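Protein (hdlp (histone deacetylase-like protein)) (Aquifex aeolicus, PDB 1C3P) probably removes acetyl groups as a zinc-dependent deacetylase related to eukaryotic histone deacetylases. Local coordinates at residues V187-H191 against A234-L239; K224-E230 against W355-R361; P259-D263 against R344-L348; N269-A274 against L351-R356. The contacts are given in a common frame with arbitrary orientation. Residue numbers count along the deposited sequence, not the author numbering.

Contact 1 of 4, residues V187-H191 against A234-L239; sequences VLSLH and ALEKSL
Strand 187-191, extended throughout, runs nearly antiparallel to helix 234-239, the short axes 9.9 Å apart at closest approach with 162° between their N-to-C directions. This is the helix-on-sheet packing of an open alpha/beta fold, in which alternate strand residues face the helical layer. Leu188, first to meet the helix, directs its CA-to-CB bond toward it; with chi1 t and chi2 p, its CD2 lies 3.8 Å from CD2 of Leu239 and 3.8 Å from OG of Ser238. Its CA is 8.0 Å from the CA of Ser238. Ser189 points away from the helix. Leu190 turns back toward it, its CA 7.5 Å from that of Leu235; chi1 m and chi2 t bring its CD1 to 4.1 Å from CB of Ala234 and 4.1 Å from CB of Leu235, and its CD2 to 3.6 Å from OG of Ser238. No hydrogen bond crosses the interface. The Ser238 hydroxyl can sit in this apolar layer because it turns back along its own helix, OG lying 2.9 Å from Ala234 O and 3.1 Å from Leu235 O. Around the pair, strand 185-192 lies between strands 162-166 and 217-222, Leu190 and Ser238 both touch Ile220, and Leu235 and Leu239 pack against helix 272-286.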
loop_
_atom_site.group_PDB
_atom_site.type_symbol
_atom_site.label_atom_id
_atom_site.label_comp_id
_atom_site.label_asym_id
_atom_site.label_seq_id
_atom_site.Cartn_x
_atom_site.Cartn_y
_atom_site.Cartn_z
ATOM N N VAL A 187 8.264 -0.511 -12.537
ATOM C CA VAL A 187 7.078 -0.407 -11.705
ATOM C C VAL A 187 5.922 -1.134 -12.360
ATOM O O VAL A 187 5.636 -0.922 -13.532
ATOM C CB VAL A 187 6.658 1.092 -11.488
ATOM C CG1 VAL A 187 5.350 1.177 -10.692
ATOM C CG2 VAL A 187 7.765 1.848 -10.773
ATOM N N LEU A 188 5.283 -2.012 -11.600
ATOM C CA LEU A 188 4.112 -2.742 -12.063
ATOM C C LEU A 188 2.966 -2.414 -11.139
ATOM O O LEU A 188 3.078 -2.544 -9.916
ATOM C CB LEU A 188 4.330 -4.257 -12.024
ATOM C CG LEU A 188 3.073 -5.152 -12.105
ATOM C CD1 LEU A 188 2.339 -4.976 -13.433
ATOM C CD2 LEU A 188 3.480 -6.606 -11.928
ATOM N N SER A 189 1.857 -1.971 -11.698
ATOM C CA SER A 189 0.708 -1.702 -10.848
ATOM C C SER A 189 -0.560 -2.286 -11.410
ATOM O O SER A 189 -0.835 -2.126 -12.584
ATOM C CB SER A 189 0.481 -0.197 -10.666
ATOM O OG SER A 189 -0.655 -0.026 -9.837
ATOM N N LEU A 190 -1.330 -2.985 -10.582
ATOM C CA LEU A 190 -2.632 -3.458 -11.028
ATOM C C LEU A 190 -3.535 -2.486 -10.263
ATOM O O LEU A 190 -3.254 -2.159 -9.117
ATOM C CB LEU A 190 -2.971 -4.886 -10.574
ATOM C CG LEU A 190 -2.064 -6.107 -10.695
ATOM C CD1 LEU A 190 -2.961 -7.324 -10.861
ATOM C CD2 LEU A 190 -1.112 -5.996 -11.832
ATOM N N HIS A 191 -4.620 -2.031 -10.872
ATOM C CA HIS A 191 -5.483 -1.074 -10.196
ATOM C C HIS A 191 -6.779 -0.840 -10.959
ATOM O O HIS A 191 -6.918 -1.284 -12.102
ATOM C CB HIS A 191 -4.708 0.237 -10.028
ATOM C CG HIS A 191 -3.993 0.665 -11.279
ATOM N ND1 HIS A 191 -4.632 1.242 -12.358
ATOM C CD2 HIS A 191 -2.695 0.534 -11.639
ATOM C CE1 HIS A 191 -3.756 1.451 -13.328
ATOM N NE2 HIS A 191 -2.573 1.032 -12.915
ATOM N N ALA A 234 -4.916 -11.652 -13.909
ATOM C CA ALA A 234 -4.183 -10.448 -14.287
ATOM C C ALA A 234 -2.802 -10.413 -13.646
ATOM O O ALA A 234 -1.810 -10.031 -14.274
ATOM C CB ALA A 234 -5.005 -9.190 -13.872
ATOM N N LEU A 235 -2.744 -10.800 -12.384
ATOM C CA LEU A 235 -1.484 -10.799 -11.645
ATOM C C LEU A 235 -0.468 -11.776 -12.254
ATOM O O LEU A 235 0.673 -11.409 -12.548
ATOM C CB LEU A 235 -1.748 -11.197 -10.191
ATOM C CG LEU A 235 -0.930 -10.564 -9.062
ATOM C CD1 LEU A 235 -0.722 -11.628 -7.988
ATOM C CD2 LEU A 235 0.406 -10.013 -9.565
ATOM N N GLU A 236 -0.886 -13.024 -12.448
ATOM C CA GLU A 236 0.003 -14.047 -13.009
ATOM C C GLU A 236 0.531 -13.663 -14.390
ATOM O O GLU A 236 1.724 -13.811 -14.678
ATOM C CB GLU A 236 -0.732 -15.387 -13.124
ATOM C CG GLU A 236 -1.330 -15.869 -11.829
ATOM C CD GLU A 236 -2.226 -17.080 -12.012
ATOM O OE1 GLU A 236 -3.245 -16.983 -12.748
ATOM O OE2 GLU A 236 -1.906 -18.125 -11.412
ATOM N N LYS A 237 -0.364 -13.174 -15.239
ATOM C CA LYS A 237 0.017 -12.782 -16.585
ATOM C C LYS A 237 0.931 -11.558 -16.599
ATOM O O LYS A 237 1.885 -11.497 -17.380
ATOM C CB LYS A 237 -1.247 -12.528 -17.409
ATOM C CG LYS A 237 -1.006 -12.385 -18.887
ATOM C CD LYS A 237 -2.153 -13.016 -19.654
ATOM C CE LYS A 237 -2.234 -14.505 -19.335
ATOM N NZ LYS A 237 -3.360 -15.166 -20.039
ATOM N N SER A 238 0.656 -10.572 -15.749
ATOM C CA SER A 238 1.514 -9.398 -15.747
ATOM C C SER A 238 2.898 -9.724 -15.168
ATOM O O SER A 238 3.912 -9.191 -15.625
ATOM C CB SER A 238 0.851 -8.234 -14.984
ATOM O OG SER A 238 0.639 -8.530 -13.626
ATOM N N LEU A 239 2.957 -10.603 -14.171
ATOM C CA LEU A 239 4.256 -10.957 -13.609
ATOM C C LEU A 239 5.106 -11.643 -14.666
ATOM O O LEU A 239 6.325 -11.478 -14.690
ATOM C CB LEU A 239 4.110 -11.871 -12.386
ATOM C CG LEU A 239 3.394 -11.315 -11.149
ATOM C CD1 LEU A 239 3.291 -12.417 -10.097
ATOM C CD2 LEU A 239 4.144 -10.125 -10.567
#

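Contact 2 of 4, residues K224-E230 against W355-R361; sequences KGLNDNE and WRGGEVR
Arg361 and Glu230 form a two-pronged salt bridge, Arg361 NE to Glu230 OE2 at 2.8 Å and Arg361 NH2 to Glu230 OE1 at 3.0 Å, built onto a capping box at the start of helix 228-245. In the box, Glu230 N donates to Asn227 OD1 (2.9 Å) and Asn227 N to Glu230 OE1 (3.0 Å), with Asn227 chi1 p and Glu230 chi1 m. Glu230 OE2 also accepts Arg361 N at 3.0 Å. The guanidinium reaches on to the loop, its NH1 and NH2 lying 3.0 and 2.9 Å from Lys224 O, while Asn227 ND2 donates to Glu359 O at 3.1 Å. Further along, Asp228 pairs with Arg356 through Asp228 N to Arg356 O (2.9 Å) and Arg356 N to Asp228 OD2 (2.7 Å); Ser271 also bonds that carboxylate. The segment 355-361, without regular structure, thus follows the first helical turn, CA atoms of Asp228 and Gly357 4.5 Å apart, those of Glu230 and Val360 5.0 Å. Gly357 and Gly358 let it pass close by: a CB on Gly358 would clash with Asn227. The Arg356 guanidinium leads away to Leu270 O and Glu262. In the packing, Val360 CG2 lies 4.1 Å from Asn229 CB, and Val360 CG1 4.2 Å from Glu230 CG.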
loop_
_atom_site.group_PDB
_atom_site.type_symbol
_atom_site.label_atom_id
_atom_site.label_comp_id
_atom_site.label_asym_id
_atom_site.label_seq_id
_atom_site.Cartn_x
_atom_site.Cartn_y
_atom_site.Cartn_z
ATOM N N LYS A 224 -14.716 -2.569 -13.129
ATOM C CA LYS A 224 -15.576 -2.601 -11.955
ATOM C C LYS A 224 -16.098 -4.029 -11.738
ATOM O O LYS A 224 -16.268 -4.805 -12.697
ATOM C CB LYS A 224 -16.777 -1.683 -12.171
ATOM C CG LYS A 224 -16.421 -0.228 -12.471
ATOM C CD LYS A 224 -17.693 0.600 -12.722
ATOM C CE LYS A 224 -17.336 2.042 -13.112
ATOM N NZ LYS A 224 -18.551 2.878 -13.349
ATOM N N GLY A 225 -16.387 -4.360 -10.483
ATOM C CA GLY A 225 -16.909 -5.678 -10.169
ATOM C C GLY A 225 -15.900 -6.800 -10.304
ATOM O O GLY A 225 -16.285 -7.958 -10.401
ATOM N N LEU A 226 -14.612 -6.467 -10.294
ATOM C CA LEU A 226 -13.554 -7.467 -10.448
ATOM C C LEU A 226 -13.689 -8.619 -9.441
ATOM O O LEU A 226 -13.878 -8.373 -8.252
ATOM C CB LEU A 226 -12.191 -6.814 -10.229
ATOM C CG LEU A 226 -11.017 -7.658 -10.724
ATOM C CD1 LEU A 226 -11.003 -7.555 -12.249
ATOM C CD2 LEU A 226 -9.690 -7.143 -10.158
ATOM N N ASN A 227 -13.581 -9.863 -9.904
ATOM C CA ASN A 227 -13.668 -10.987 -8.978
ATOM C C ASN A 227 -12.289 -11.582 -8.749
ATOM O O ASN A 227 -11.310 -11.165 -9.379
ATOM C CB ASN A 227 -14.667 -12.064 -9.458
ATOM C CG ASN A 227 -14.263 -12.716 -10.770
ATOM O OD1 ASN A 227 -13.118 -13.141 -10.948
ATOM N ND2 ASN A 227 -15.222 -12.826 -11.689
ATOM N N ASP A 228 -12.207 -12.558 -7.849
ATOM C CA ASP A 228 -10.924 -13.166 -7.511
ATOM C C ASP A 228 -10.160 -13.778 -8.660
ATOM O O ASP A 228 -8.945 -13.633 -8.738
ATOM C CB ASP A 228 -11.104 -14.230 -6.418
ATOM C CG ASP A 228 -11.489 -13.638 -5.087
ATOM O OD1 ASP A 228 -11.306 -12.411 -4.918
ATOM O OD2 ASP A 228 -11.946 -14.404 -4.202
ATOM N N ASN A 229 -10.858 -14.499 -9.532
ATOM C CA ASN A 229 -10.210 -15.137 -10.660
ATOM C C ASN A 229 -9.633 -14.116 -11.615
ATOM O O ASN A 229 -8.530 -14.295 -12.145
ATOM C CB ASN A 229 -11.205 -16.054 -11.363
ATOM C CG ASN A 229 -11.520 -17.277 -10.537
ATOM O OD1 ASN A 229 -10.686 -18.165 -10.407
ATOM N ND2 ASN A 229 -12.705 -17.312 -9.936
ATOM N N GLU A 230 -10.352 -13.017 -11.797
ATOM C CA GLU A 230 -9.871 -11.973 -12.691
ATOM C C GLU A 230 -8.633 -11.281 -12.127
ATOM O O GLU A 230 -7.678 -11.011 -12.852
ATOM C CB GLU A 230 -10.982 -10.956 -12.952
ATOM C CG GLU A 230 -12.207 -11.581 -13.606
ATOM C CD GLU A 230 -13.313 -10.575 -13.820
ATOM O OE1 GLU A 230 -13.563 -9.786 -12.890
ATOM O OE2 GLU A 230 -13.942 -10.591 -14.898
ATOM N N TRP A 355 -14.065 -17.765 -0.869
ATOM C CA TRP A 355 -13.602 -17.250 -2.144
ATOM C C TRP A 355 -14.725 -16.474 -2.803
ATOM O O TRP A 355 -15.899 -16.713 -2.515
ATOM C CB TRP A 355 -13.153 -18.376 -3.063
ATOM C CG TRP A 355 -11.785 -18.819 -2.753
ATOM C CD1 TRP A 355 -11.395 -19.698 -1.782
ATOM C CD2 TRP A 355 -10.591 -18.318 -3.349
ATOM N NE1 TRP A 355 -10.020 -19.772 -1.739
ATOM C CE2 TRP A 355 -9.504 -18.932 -2.692
ATOM C CE3 TRP A 355 -10.333 -17.407 -4.375
ATOM C CZ2 TRP A 355 -8.180 -18.662 -3.031
ATOM C CZ3 TRP A 355 -9.022 -17.139 -4.711
ATOM C CH2 TRP A 355 -7.962 -17.762 -4.041
ATOM N N ARG A 356 -14.353 -15.538 -3.673
ATOM C CA ARG A 356 -15.308 -14.705 -4.394
ATOM C C ARG A 356 -14.855 -14.676 -5.845
ATOM O O ARG A 356 -14.466 -13.637 -6.376
ATOM C CB ARG A 356 -15.328 -13.290 -3.797
ATOM C CG ARG A 356 -15.809 -13.272 -2.348
ATOM C CD ARG A 356 -15.529 -11.976 -1.612
ATOM N NE ARG A 356 -16.026 -12.073 -0.240
ATOM C CZ ARG A 356 -15.760 -11.201 0.724
ATOM N NH1 ARG A 356 -14.991 -10.145 0.478
ATOM N NH2 ARG A 356 -16.271 -11.385 1.937
ATOM N N GLY A 357 -14.911 -15.835 -6.490
ATOM C CA GLY A 357 -14.471 -15.920 -7.867
ATOM C C GLY A 357 -15.559 -15.791 -8.909
ATOM O O GLY A 357 -16.662 -15.324 -8.633
ATOM N N GLY A 358 -15.228 -16.210 -10.122
ATOM C CA GLY A 358 -16.169 -16.141 -11.220
ATOM C C GLY A 358 -15.411 -16.313 -12.519
ATOM O O GLY A 358 -14.258 -16.728 -12.520
ATOM N N GLU A 359 -16.052 -15.995 -13.635
ATOM C CA GLU A 359 -15.396 -16.117 -14.923
ATOM C C GLU A 359 -14.492 -14.927 -15.169
ATOM O O GLU A 359 -14.671 -13.865 -14.577
ATOM C CB GLU A 359 -16.438 -16.172 -16.036
ATOM C CG GLU A 359 -17.244 -17.448 -16.087
ATOM C CD GLU A 359 -18.370 -17.366 -17.106
ATOM O OE1 GLU A 359 -18.103 -16.968 -18.262
ATOM O OE2 GLU A 359 -19.516 -17.705 -16.748
ATOM N N VAL A 360 -13.507 -15.106 -16.033
ATOM C CA VAL A 360 -12.639 -13.998 -16.363
ATOM C C VAL A 360 -13.204 -13.318 -17.620
ATOM O O VAL A 360 -13.232 -13.912 -18.706
ATOM C CB VAL A 360 -11.211 -14.474 -16.613
ATOM C CG1 VAL A 360 -10.324 -13.283 -16.994
ATOM C CG2 VAL A 360 -10.681 -15.185 -15.354
ATOM N N ARG A 361 -13.677 -12.079 -17.464
ATOM C CA ARG A 361 -14.238 -11.326 -18.591
ATOM C C ARG A 361 -13.281 -11.119 -19.748
ATOM O O ARG A 361 -12.068 -11.031 -19.561
ATOM C CB ARG A 361 -14.721 -9.947 -18.132
ATOM C CG ARG A 361 -16.062 -9.980 -17.453
ATOM C CD ARG A 361 -16.350 -8.631 -16.837
ATOM N NE ARG A 361 -15.661 -8.467 -15.558
ATOM C CZ ARG A 361 -15.746 -7.372 -14.817
ATOM N NH1 ARG A 361 -16.487 -6.351 -15.244
ATOM N NH2 ARG A 361 -15.129 -7.314 -13.645
#

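Contact 3 of 4, residues P259-D263 against R344-L348; sequences PLLED and RSYML
Residues 260-263 make a type I beta turn, closed by Asp263 N to Leu260 O at 3.0 Å, which faces a 3-10 segment at 345-348 introduced by Arg344. The 3-10 bonds are Met347 N to Arg344 O (2.9 Å) and Leu348 N to Ser345 O (3.0 Å); the nearest CA pair is Glu262 and Arg344, 7.8 Å apart. Glu262, at the third position of the turn, projects toward the second segment with chi1 m and chi2 p. Its OE2 accepts a very short hydrogen bond of 2.5 Å from Tyr346 OH, at the edge of the tyrosine ring, and also pairs with Arg356. Arg344 NH1 in turn donates to Tyr346 OH at 3.0 Å. Over one face of the Arg344 guanidinium lies Glu262 CG, which is 3.6 Å from Arg344 CD and 3.4 Å from Met347 SD. The contact joins the loop following zinc-binding Asp258 to the long connection ahead of helix 362-372. One water bridges the segments, donating to Glu262 O at 2.6 Å and accepting from Arg344 NE at 2.8 Å.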
loop_
_atom_site.group_PDB
_atom_site.type_symbol
_atom_site.label_atom_id
_atom_site.label_comp_id
_atom_site.label_asym_id
_atom_site.label_seq_id
_atom_site.Cartn_x
_atom_site.Cartn_y
_atom_site.Cartn_z
ATOM N N PRO A 259 -8.607 -3.438 -2.335
ATOM C CA PRO A 259 -9.246 -4.239 -3.386
ATOM C C PRO A 259 -10.393 -5.147 -2.885
ATOM O O PRO A 259 -11.154 -5.689 -3.682
ATOM C CB PRO A 259 -8.072 -5.043 -3.965
ATOM C CG PRO A 259 -7.157 -5.184 -2.775
ATOM C CD PRO A 259 -7.174 -3.782 -2.238
ATOM N N LEU A 260 -10.529 -5.293 -1.570
ATOM C CA LEU A 260 -11.572 -6.147 -1.001
ATOM C C LEU A 260 -13.001 -5.647 -1.183
ATOM O O LEU A 260 -13.283 -4.440 -1.193
ATOM C CB LEU A 260 -11.313 -6.375 0.499
ATOM C CG LEU A 260 -9.963 -7.002 0.863
ATOM C CD1 LEU A 260 -9.710 -6.869 2.366
ATOM C CD2 LEU A 260 -9.922 -8.436 0.406
ATOM N N LEU A 261 -13.911 -6.602 -1.315
ATOM C CA LEU A 261 -15.335 -6.315 -1.481
ATOM C C LEU A 261 -15.871 -5.318 -0.449
ATOM O O LEU A 261 -16.620 -4.400 -0.792
ATOM C CB LEU A 261 -16.125 -7.626 -1.397
ATOM C CG LEU A 261 -17.654 -7.525 -1.330
ATOM C CD1 LEU A 261 -18.168 -6.744 -2.520
ATOM C CD2 LEU A 261 -18.258 -8.920 -1.301
ATOM N N GLU A 262 -15.466 -5.474 0.807
ATOM C CA GLU A 262 -15.947 -4.595 1.867
ATOM C C GLU A 262 -15.426 -3.165 1.863
ATOM O O GLU A 262 -15.941 -2.316 2.596
ATOM C CB GLU A 262 -15.675 -5.220 3.235
ATOM C CG GLU A 262 -16.494 -6.457 3.504
ATOM C CD GLU A 262 -15.836 -7.713 3.004
ATOM O OE1 GLU A 262 -14.843 -7.626 2.244
ATOM O OE2 GLU A 262 -16.330 -8.797 3.367
ATOM N N ASP A 263 -14.416 -2.880 1.044
ATOM C CA ASP A 263 -13.875 -1.530 0.993
ATOM C C ASP A 263 -14.560 -0.806 -0.155
ATOM O O ASP A 263 -14.437 -1.178 -1.333
ATOM C CB ASP A 263 -12.350 -1.583 0.837
ATOM C CG ASP A 263 -11.692 -0.235 1.057
ATOM O OD1 ASP A 263 -10.544 -0.227 1.534
ATOM O OD2 ASP A 263 -12.308 0.811 0.746
ATOM N N ARG A 344 -21.993 -5.958 7.879
ATOM C CA ARG A 344 -20.694 -6.576 7.716
ATOM C C ARG A 344 -20.314 -7.364 8.955
ATOM O O ARG A 344 -19.180 -7.806 9.073
ATOM C CB ARG A 344 -19.642 -5.505 7.455
ATOM C CG ARG A 344 -19.791 -4.770 6.149
ATOM C CD ARG A 344 -19.737 -5.711 4.954
ATOM N NE ARG A 344 -19.860 -4.936 3.723
ATOM C CZ ARG A 344 -20.092 -5.446 2.520
ATOM N NH1 ARG A 344 -20.232 -6.756 2.351
ATOM N NH2 ARG A 344 -20.217 -4.628 1.483
ATOM N N SER A 345 -21.264 -7.550 9.870
ATOM C CA SER A 345 -20.988 -8.267 11.115
ATOM C C SER A 345 -20.496 -9.701 10.920
ATOM O O SER A 345 -19.884 -10.280 11.823
ATOM C CB SER A 345 -22.230 -8.283 12.000
ATOM O OG SER A 345 -23.257 -9.004 11.355
ATOM N N TYR A 346 -20.774 -10.285 9.758
ATOM C CA TYR A 346 -20.332 -11.647 9.468
ATOM C C TYR A 346 -18.802 -11.709 9.452
ATOM O O TYR A 346 -18.209 -12.770 9.637
ATOM C CB TYR A 346 -20.862 -12.071 8.100
ATOM C CG TYR A 346 -20.302 -11.236 6.956
ATOM C CD1 TYR A 346 -19.084 -11.564 6.347
ATOM C CD2 TYR A 346 -20.985 -10.109 6.502
ATOM C CE1 TYR A 346 -18.560 -10.782 5.300
ATOM C CE2 TYR A 346 -20.471 -9.318 5.459
ATOM C CZ TYR A 346 -19.263 -9.661 4.865
ATOM O OH TYR A 346 -18.770 -8.882 3.835
ATOM N N MET A 347 -18.163 -10.568 9.212
ATOM C CA MET A 347 -16.701 -10.513 9.162
ATOM C C MET A 347 -16.093 -10.811 10.514
ATOM O O MET A 347 -14.939 -11.249 10.600
ATOM C CB MET A 347 -16.235 -9.131 8.692
ATOM C CG MET A 347 -16.660 -8.786 7.281
ATOM S SD MET A 347 -16.163 -7.085 6.815
ATOM C CE MET A 347 -16.865 -6.161 8.001
ATOM N N LEU A 348 -16.882 -10.581 11.567
ATOM C CA LEU A 348 -16.445 -10.811 12.946
ATOM C C LEU A 348 -16.514 -12.292 13.304
ATOM O O LEU A 348 -15.971 -12.723 14.323
ATOM C CB LEU A 348 -17.340 -10.038 13.928
ATOM C CG LEU A 348 -17.556 -8.530 13.802
ATOM C CD1 LEU A 348 -18.569 -8.080 14.861
ATOM C CD2 LEU A 348 -16.232 -7.786 13.964
HETATM O O HOH W 1 -18.389 -2.503 3.545
#

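Contact 4 of 4, residues N269-A274 against L351-R356; sequences NLSNVA and LKDPWR
A partly buried contact of mixed polar and apolar character lays the loop 351-356 across the N-terminal end of helix 272-286. The loop is without regular structure; its nearest CA pairs to 269-274 are Ser271 with Arg356 (5.6 Å) and Asn272 with Asp353 (6.0 Å). Asp353, chi1 p, brings its carboxylate to the first turn, where Asn272 N donates to both oxygens, 2.9 Å to Asp353 OD2 and 3.0 Å to Asp353 OD1; close contacts in the model leave those oxygens less surely placed. Ser271 is the N-cap: with chi1 p, its OG accepts from Ala274 N at 3.0 Å and also bonds Asp228 on helix 228-245. Within the arginase-like alpha/beta fold, the loop thereby meets a helix start in the part of the chain that follows zinc-binding Asp258. Arg356 extends beside the cap, chi3 t, so that Arg356 NH1 donates to Leu270 O at 3.0 Å, while NH2 continues to Glu262. A water donates to both Asn269 O (2.8 Å) and Arg356 O (3.0 Å). On the outer side Trp355, chi1 m, presents a ring face to Val273 CB. Val273 CG1 lies 3.3 Å from Trp355 CZ2, Ala274 CB 3.6 Å from Trp355 CZ3, and Val273 CG2 3.9 Å from Lys352 CB.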
loop_
_atom_site.group_PDB
_atom_site.type_symbol
_atom_site.label_atom_id
_atom_site.label_comp_id
_atom_site.label_asym_id
_atom_site.label_seq_id
_atom_site.Cartn_x
_atom_site.Cartn_y
_atom_site.Cartn_z
ATOM N N ASN A 269 -14.283 -6.491 -5.958
ATOM C CA ASN A 269 -14.996 -7.288 -4.961
ATOM C C ASN A 269 -14.219 -8.544 -4.605
ATOM O O ASN A 269 -14.749 -9.651 -4.667
ATOM C CB ASN A 269 -16.376 -7.707 -5.481
ATOM C CG ASN A 269 -17.240 -6.525 -5.860
ATOM O OD1 ASN A 269 -17.286 -5.521 -5.148
ATOM N ND2 ASN A 269 -17.956 -6.648 -6.974
ATOM N N LEU A 270 -12.969 -8.376 -4.209
ATOM C CA LEU A 270 -12.153 -9.526 -3.882
ATOM C C LEU A 270 -12.357 -10.066 -2.461
ATOM O O LEU A 270 -12.925 -9.388 -1.590
ATOM C CB LEU A 270 -10.679 -9.177 -4.055
ATOM C CG LEU A 270 -10.213 -8.554 -5.376
ATOM C CD1 LEU A 270 -8.691 -8.599 -5.376
ATOM C CD2 LEU A 270 -10.766 -9.318 -6.581
ATOM N N SER A 271 -11.869 -11.288 -2.253
ATOM C CA SER A 271 -11.904 -11.974 -0.959
ATOM C C SER A 271 -10.512 -11.828 -0.330
ATOM O O SER A 271 -9.535 -11.625 -1.065
ATOM C CB SER A 271 -12.178 -13.470 -1.147
ATOM O OG SER A 271 -11.074 -14.122 -1.764
ATOM N N ASN A 272 -10.417 -11.948 1.002
ATOM C CA ASN A 272 -9.131 -11.845 1.725
ATOM C C ASN A 272 -8.236 -12.993 1.320
ATOM O O ASN A 272 -7.013 -12.890 1.389
ATOM C CB ASN A 272 -9.259 -12.032 3.240
ATOM C CG ASN A 272 -9.993 -10.944 3.923
ATOM O OD1 ASN A 272 -10.320 -11.081 5.109
ATOM N ND2 ASN A 272 -10.247 -9.843 3.218
ATOM N N VAL A 273 -8.858 -14.123 0.993
ATOM C CA VAL A 273 -8.104 -15.307 0.608
ATOM C C VAL A 273 -7.448 -15.157 -0.759
ATOM O O VAL A 273 -6.369 -15.680 -0.985
ATOM C CB VAL A 273 -8.994 -16.556 0.661
ATOM C CG1 VAL A 273 -8.257 -17.752 0.106
ATOM C CG2 VAL A 273 -9.358 -16.839 2.124
ATOM N N ALA A 274 -8.088 -14.433 -1.671
ATOM C CA ALA A 274 -7.470 -14.205 -2.969
ATOM C C ALA A 274 -6.338 -13.180 -2.752
ATOM O O ALA A 274 -5.306 -13.232 -3.428
ATOM C CB ALA A 274 -8.512 -13.670 -3.964
ATOM N N LEU A 351 -11.968 -15.327 10.270
ATOM C CA LEU A 351 -10.825 -14.540 9.862
ATOM C C LEU A 351 -10.740 -14.522 8.333
ATOM O O LEU A 351 -10.532 -13.471 7.722
ATOM C CB LEU A 351 -9.549 -15.131 10.471
ATOM C CG LEU A 351 -8.341 -14.198 10.545
ATOM C CD1 LEU A 351 -7.220 -14.872 11.309
ATOM C CD2 LEU A 351 -7.889 -13.812 9.156
ATOM N N LYS A 352 -10.915 -15.686 7.721
ATOM C CA LYS A 352 -10.850 -15.819 6.264
ATOM C C LYS A 352 -12.239 -15.766 5.655
ATOM O O LYS A 352 -13.155 -16.393 6.169
ATOM C CB LYS A 352 -10.201 -17.158 5.904
ATOM C CG LYS A 352 -8.730 -17.245 6.252
ATOM C CD LYS A 352 -8.207 -18.679 6.273
ATOM C CE LYS A 352 -8.373 -19.402 4.956
ATOM N NZ LYS A 352 -7.846 -20.798 5.060
ATOM N N ASP A 353 -12.432 -14.997 4.587
ATOM C CA ASP A 353 -13.754 -15.027 3.977
ATOM C C ASP A 353 -13.749 -16.075 2.867
ATOM O O ASP A 353 -12.693 -16.558 2.460
ATOM C CB ASP A 353 -14.207 -13.649 3.453
ATOM C CG ASP A 353 -13.137 -12.911 2.696
ATOM O OD1 ASP A 353 -12.291 -12.258 3.339
ATOM O OD2 ASP A 353 -13.143 -12.978 1.453
ATOM N N PRO A 354 -14.932 -16.495 2.410
ATOM C CA PRO A 354 -15.017 -17.496 1.345
ATOM C C PRO A 354 -14.490 -16.909 0.046
ATOM O O PRO A 354 -14.461 -15.690 -0.122
ATOM C CB PRO A 354 -16.517 -17.764 1.261
ATOM C CG PRO A 354 -17.085 -16.399 1.579
ATOM C CD PRO A 354 -16.286 -16.110 2.840
ATOM N N TRP A 355 -14.065 -17.765 -0.869
ATOM C CA TRP A 355 -13.602 -17.250 -2.144
ATOM C C TRP A 355 -14.725 -16.474 -2.803
ATOM O O TRP A 355 -15.899 -16.713 -2.515
ATOM C CB TRP A 355 -13.153 -18.376 -3.063
ATOM C CG TRP A 355 -11.785 -18.819 -2.753
ATOM C CD1 TRP A 355 -11.395 -19.698 -1.782
ATOM C CD2 TRP A 355 -10.591 -18.318 -3.349
ATOM N NE1 TRP A 355 -10.020 -19.772 -1.739
ATOM C CE2 TRP A 355 -9.504 -18.932 -2.692
ATOM C CE3 TRP A 355 -10.333 -17.407 -4.375
ATOM C CZ2 TRP A 355 -8.180 -18.662 -3.031
ATOM C CZ3 TRP A 355 -9.022 -17.139 -4.711
ATOM C CH2 TRP A 355 -7.962 -17.762 -4.041
ATOM N N ARG A 356 -14.353 -15.538 -3.673
ATOM C CA ARG A 356 -15.308 -14.705 -4.394
ATOM C C ARG A 356 -14.855 -14.676 -5.845
ATOM O O ARG A 356 -14.466 -13.637 -6.376
ATOM C CB ARG A 356 -15.328 -13.290 -3.797
ATOM C CG ARG A 356 -15.809 -13.272 -2.348
ATOM C CD ARG A 356 -15.529 -11.976 -1.612
ATOM N NE ARG A 356 -16.026 -12.073 -0.240
ATOM C CZ ARG A 356 -15.760 -11.201 0.724
ATOM N NH1 ARG A 356 -14.991 -10.145 0.478
ATOM N NH2 ARG A 356 -16.271 -11.385 1.937
HETATM O O HOH W 2 -16.185 -11.176 -6.535
#

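How the contacts relate
Contacts 2, 3 and 4 are neighbours, with centres 9 to 16 Å apart, and all three tie the long connection between helices 324-332 and 362-372 to loops and helix starts following sheet strands. Contacts 2 and 4 share Trp355 and Arg356; Arg356 also reaches contact 3 through its salt bridge to Glu262, and Asp228 joins Ser271. Contact 1 lies deeper against the parallel sheet, 15 Å from contact 2 between centres; both use helix 228-245. Along the chain contact 1 crosses contact 2, inside whose loop contacts 3 and 4 are nested, themselves crossing. The late segment thus joins the starts of two adjacent helices near, but not in, the zinc site.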